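Local coordinates for protein yhhW (Escherichia coli, PDB 1TQ5), which cleaves the flavonol quercetin with molecular oxygen in vitro as a metal-dependent dioxygenase of the pirin family, its physiological role being unknown, at residues T66-E70 against G71-H75; I185-K189 against G190-I194. All coordinates share one frame; numbering follows the deposited sequence.

Interaction 1: T66-E70 against G71-H75; sequences TYVLE and GTVEH
Val68 and Val73 make the apolar part of this local contact across a bend in the chain. One methyl from each side does the touching, Val68 CG2 lying 3.5 Å from Val73 CG1, and the two side chains meet at a slant. With CG1 of Val68 anti to the backbone N (chi1 -175°), CG2 is left anti to the carbonyl carbon, on the side that faces Val73. Valine suits both places: each is buried, and a short branched side chain puts a methyl from each side into the bend. Val85 touches both valines, and Val73 also lies against Glu103, which probably binds the metal.

Here strand 63-70 of one sheet of the N-terminal cupin domain passes into strand 72-77 of another. A classic beta bulge sets Leu69 and Glu70 opposite the single residue His113 on strand 112-119, and Gly71 follows at the corner, probably the counterpart of the glycine that ends the first cupin motif.

Side chain meets backbone at that glycine, whose carbonyl O lies 3.7 Å from Val68 CG1. Its positive phi (87°) would press a beta carbon against Glu70 O, which is why glycine fits.

As for charge, Glu70 starts away from the bend, though its CB stays beside Gly71 N, and its extended chain reaches Arg111, where OE2 forms a salt bridge with NE; a long acidic side chain suits this partly exposed position.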
loop_
_atom_site.group_PDB
_atom_site.type_symbol
_atom_site.label_atom_id
_atom_site.label_comp_id
_atom_site.label_asym_id
_atom_site.label_seq_id
_atom_site.Cartn_x
_atom_site.Cartn_y
_atom_site.Cartn_z
ATOM N N THR A 66 4.066 2.075 4.900
ATOM C CA THR A 66 4.894 0.902 4.637
ATOM C C THR A 66 4.237 -0.364 5.202
ATOM O O THR A 66 3.746 -0.361 6.328
ATOM C CB THR A 66 6.283 1.019 5.299
ATOM O OG1 THR A 66 6.907 2.254 4.915
ATOM C CG2 THR A 66 7.165 -0.149 4.880
ATOM N N TYR A 67 4.216 -1.428 4.408
ATOM C CA TYR A 67 3.676 -2.710 4.842
ATOM C C TYR A 67 4.765 -3.756 4.611
ATOM O O TYR A 67 5.135 -4.033 3.472
ATOM C CB TYR A 67 2.411 -3.072 4.055
ATOM C CG TYR A 67 1.802 -4.401 4.458
ATOM C CD1 TYR A 67 1.843 -4.836 5.786
ATOM C CD2 TYR A 67 1.166 -5.213 3.521
ATOM C CE1 TYR A 67 1.268 -6.045 6.172
ATOM C CE2 TYR A 67 0.584 -6.427 3.896
ATOM C CZ TYR A 67 0.641 -6.835 5.225
ATOM O OH TYR A 67 0.068 -8.024 5.609
ATOM N N VAL A 68 5.292 -4.308 5.703
ATOM C CA VAL A 68 6.352 -5.307 5.628
ATOM C C VAL A 68 5.777 -6.708 5.453
ATOM O O VAL A 68 4.977 -7.172 6.265
ATOM C CB VAL A 68 7.231 -5.283 6.896
ATOM C CG1 VAL A 68 8.392 -6.253 6.741
ATOM C CG2 VAL A 68 7.745 -3.863 7.146
ATOM N N LEU A 69 6.204 -7.370 4.383
ATOM C CA LEU A 69 5.742 -8.712 4.053
ATOM C C LEU A 69 6.687 -9.801 4.550
ATOM O O LEU A 69 6.247 -10.874 4.966
ATOM C CB LEU A 69 5.588 -8.834 2.538
ATOM C CG LEU A 69 4.663 -7.806 1.881
ATOM C CD1 LEU A 69 4.721 -7.944 0.369
ATOM C CD2 LEU A 69 3.248 -8.011 2.381
ATOM N N GLU A 70 7.984 -9.523 4.502
ATOM C CA GLU A 70 8.985 -10.490 4.931
ATOM C C GLU A 70 10.217 -9.767 5.471
ATOM O O GLU A 70 10.660 -8.769 4.900
ATOM C CB GLU A 70 9.376 -11.376 3.747
ATOM C CG GLU A 70 10.409 -12.451 4.062
ATOM C CD GLU A 70 10.934 -13.129 2.806
ATOM O OE1 GLU A 70 10.106 -13.603 1.998
ATOM O OE2 GLU A 70 12.171 -13.189 2.624
ATOM N N GLY A 71 10.761 -10.274 6.575
ATOM C CA GLY A 71 11.934 -9.661 7.164
ATOM C C GLY A 71 11.618 -8.529 8.130
ATOM O O GLY A 71 10.560 -8.500 8.768
ATOM N N THR A 72 12.549 -7.588 8.235
ATOM C CA THR A 72 12.391 -6.454 9.129
ATOM C C THR A 72 12.927 -5.187 8.474
ATOM O O THR A 72 13.864 -5.239 7.680
ATOM C CB THR A 72 13.177 -6.677 10.448
ATOM O OG1 THR A 72 12.832 -7.950 11.011
ATOM C CG2 THR A 72 12.847 -5.580 11.462
ATOM N N VAL A 73 12.322 -4.051 8.801
ATOM C CA VAL A 73 12.778 -2.774 8.278
ATOM C C VAL A 73 13.012 -1.829 9.448
ATOM O O VAL A 73 12.248 -1.817 10.414
ATOM C CB VAL A 73 11.755 -2.138 7.314
ATOM C CG1 VAL A 73 10.465 -1.813 8.046
ATOM C CG2 VAL A 73 12.355 -0.880 6.691
ATOM N N GLU A 74 14.087 -1.053 9.363
ATOM C CA GLU A 74 14.432 -0.090 10.400
ATOM C C GLU A 74 14.184 1.327 9.879
ATOM O O GLU A 74 14.733 1.729 8.849
ATOM C CB GLU A 74 15.901 -0.241 10.786
ATOM C CG GLU A 74 16.393 0.806 11.778
ATOM C CD GLU A 74 16.369 0.320 13.212
ATOM O OE1 GLU A 74 17.034 -0.698 13.504
ATOM O OE2 GLU A 74 15.692 0.959 14.047
ATOM N N HIS A 75 13.358 2.080 10.596
ATOM C CA HIS A 75 13.042 3.443 10.206
ATOM C C HIS A 75 13.767 4.488 11.055
ATOM O O HIS A 75 13.936 4.317 12.263
ATOM C CB HIS A 75 11.527 3.661 10.292
ATOM C CG HIS A 75 11.110 5.096 10.212
ATOM N ND1 HIS A 75 11.173 5.951 11.292
ATOM C CD2 HIS A 75 10.619 5.826 9.183
ATOM C CE1 HIS A 75 10.737 7.145 10.933
ATOM N NE2 HIS A 75 10.395 7.096 9.658
#

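Interaction 2: I185-K189 against G190-I194; sequences IQVVK and GNVTI
Ile185 and Ile194 face each other tip to tip across the mouth of a bend in the C-terminal cupin domain, where strand 182-187 gives way to strand 191-194 of a second sheet. The CD1 atoms of Ile185 and Ile194 are 3.5 Å apart, tighter than usual for two carbons. Ile194 CD1 lies equally close to Ile185 CG2, so one methyl touches both branches of its partner; isoleucine is long enough to span an opening where the CA atoms of these two residues are 9.0 Å apart. Nearer the corner the shorter valine suffices: CG2 of Val187 and CG2 of Val192 meet end to end at 4.1 Å. Outside this pair of contacts, Val223 touches Ile185 and Val187, while Ile213 touches both isoleucines.

The corner itself sets these side chains facing one another. The chain turns at Val188, which forms a classic beta bulge with Lys189 opposite Glu222, and the directions of 185-189 and 190-194 differ by 156°, so the chain nearly doubles back. Gly190 follows with a phi of 105°, a conformation that calls for glycine, since a beta carbon would collide with Lys189 O. Thr201 OG1 accepts a hydrogen bond from Gly190 N, and the carbonyl O of Gly190 lies 3.8 Å from Val187 CG1.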
loop_
_atom_site.group_PDB
_atom_site.type_symbol
_atom_site.label_atom_id
_atom_site.label_comp_id
_atom_site.label_asym_id
_atom_site.label_seq_id
_atom_site.Cartn_x
_atom_site.Cartn_y
_atom_site.Cartn_z
ATOM N N ILE A 185 -7.674 -2.627 -5.463
ATOM C CA ILE A 185 -7.418 -3.831 -4.711
ATOM C C ILE A 185 -6.074 -4.374 -5.156
ATOM O O ILE A 185 -5.850 -4.622 -6.347
ATOM C CB ILE A 185 -8.501 -4.890 -4.948
ATOM C CG1 ILE A 185 -9.831 -4.391 -4.371
ATOM C CG2 ILE A 185 -8.070 -6.213 -4.312
ATOM C CD1 ILE A 185 -10.986 -5.332 -4.576
ATOM N N GLN A 186 -5.183 -4.545 -4.187
ATOM C CA GLN A 186 -3.852 -5.073 -4.436
ATOM C C GLN A 186 -3.802 -6.447 -3.774
ATOM O O GLN A 186 -4.008 -6.564 -2.560
ATOM C CB GLN A 186 -2.800 -4.168 -3.797
ATOM C CG GLN A 186 -1.351 -4.546 -4.123
ATOM C CD GLN A 186 -1.047 -4.471 -5.608
ATOM O OE1 GLN A 186 -1.696 -3.728 -6.354
ATOM N NE2 GLN A 186 -0.052 -5.238 -6.046
ATOM N N VAL A 187 -3.550 -7.485 -4.567
ATOM C CA VAL A 187 -3.474 -8.828 -4.017
ATOM C C VAL A 187 -2.067 -9.045 -3.450
ATOM O O VAL A 187 -1.090 -9.129 -4.198
ATOM C CB VAL A 187 -3.757 -9.902 -5.086
ATOM C CG1 VAL A 187 -3.786 -11.288 -4.428
ATOM C CG2 VAL A 187 -5.094 -9.624 -5.778
ATOM N N VAL A 188 -1.964 -9.108 -2.127
ATOM C CA VAL A 188 -0.676 -9.338 -1.494
ATOM C C VAL A 188 -0.254 -10.774 -1.795
ATOM O O VAL A 188 0.909 -11.045 -2.108
ATOM C CB VAL A 188 -0.762 -9.125 0.026
ATOM C CG1 VAL A 188 0.582 -9.432 0.679
ATOM C CG2 VAL A 188 -1.184 -7.695 0.316
ATOM N N LYS A 189 -1.207 -11.695 -1.720
ATOM C CA LYS A 189 -0.913 -13.092 -2.011
ATOM C C LYS A 189 -2.186 -13.903 -2.188
ATOM O O LYS A 189 -3.222 -13.576 -1.623
ATOM C CB LYS A 189 -0.062 -13.707 -0.897
ATOM C CG LYS A 189 -0.774 -13.868 0.442
ATOM C CD LYS A 189 0.097 -14.652 1.426
ATOM C CE LYS A 189 0.430 -16.041 0.880
ATOM N NZ LYS A 189 1.349 -16.813 1.763
ATOM N N GLY A 190 -2.103 -14.961 -2.985
ATOM C CA GLY A 190 -3.259 -15.802 -3.206
ATOM C C GLY A 190 -3.889 -15.603 -4.567
ATOM O O GLY A 190 -3.323 -14.942 -5.435
ATOM N N ASN A 191 -5.068 -16.182 -4.748
ATOM C CA ASN A 191 -5.792 -16.095 -6.008
ATOM C C ASN A 191 -7.230 -15.735 -5.694
ATOM O O ASN A 191 -7.915 -16.472 -4.981
ATOM C CB ASN A 191 -5.753 -17.441 -6.737
ATOM C CG ASN A 191 -4.346 -17.866 -7.110
ATOM O OD1 ASN A 191 -3.785 -17.401 -8.103
ATOM N ND2 ASN A 191 -3.765 -18.750 -6.307
ATOM N N VAL A 192 -7.688 -14.603 -6.216
ATOM C CA VAL A 192 -9.055 -14.181 -5.969
ATOM C C VAL A 192 -9.771 -13.808 -7.261
ATOM O O VAL A 192 -9.154 -13.675 -8.322
ATOM C CB VAL A 192 -9.110 -12.970 -5.002
ATOM C CG1 VAL A 192 -8.306 -13.273 -3.743
ATOM C CG2 VAL A 192 -8.582 -11.710 -5.689
ATOM N N THR A 193 -11.087 -13.676 -7.159
ATOM C CA THR A 193 -11.928 -13.284 -8.283
ATOM C C THR A 193 -12.707 -12.097 -7.744
ATOM O O THR A 193 -13.351 -12.199 -6.707
ATOM C CB THR A 193 -12.908 -14.418 -8.698
ATOM O OG1 THR A 193 -12.180 -15.470 -9.339
ATOM C CG2 THR A 193 -13.957 -13.901 -9.656
ATOM N N ILE A 194 -12.631 -10.971 -8.441
ATOM C CA ILE A 194 -13.310 -9.757 -8.009
ATOM C C ILE A 194 -14.186 -9.182 -9.124
ATOM O O ILE A 194 -13.686 -8.756 -10.170
ATOM C CB ILE A 194 -12.258 -8.713 -7.550
ATOM C CG1 ILE A 194 -11.487 -9.275 -6.349
ATOM C CG2 ILE A 194 -12.916 -7.392 -7.214
ATOM C CD1 ILE A 194 -10.275 -8.465 -5.940
#

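The two interactions are corresponding corners of the two cupin domains, each a strand that leaves one sheet through a bulge and a glycine and enters another. Interaction 1 comes first along the chain and is complete before interaction 2 begins, yet their centres are only 20 Å apart, because the domains stand face to face. They even touch: Leu69 CD2 lies 3.5 Å from Val188 CG1, so residues that point away from their own bends pack against each other across the domain interface. Hydrogen bonds from Tyr67 OH to Glu222 and from Gln186 to Tyr115 also cross it. The metal-binding histidines, His57, His59 and His101, belong to the N-terminal domain, that of interaction 1; interaction 2 lies away from them.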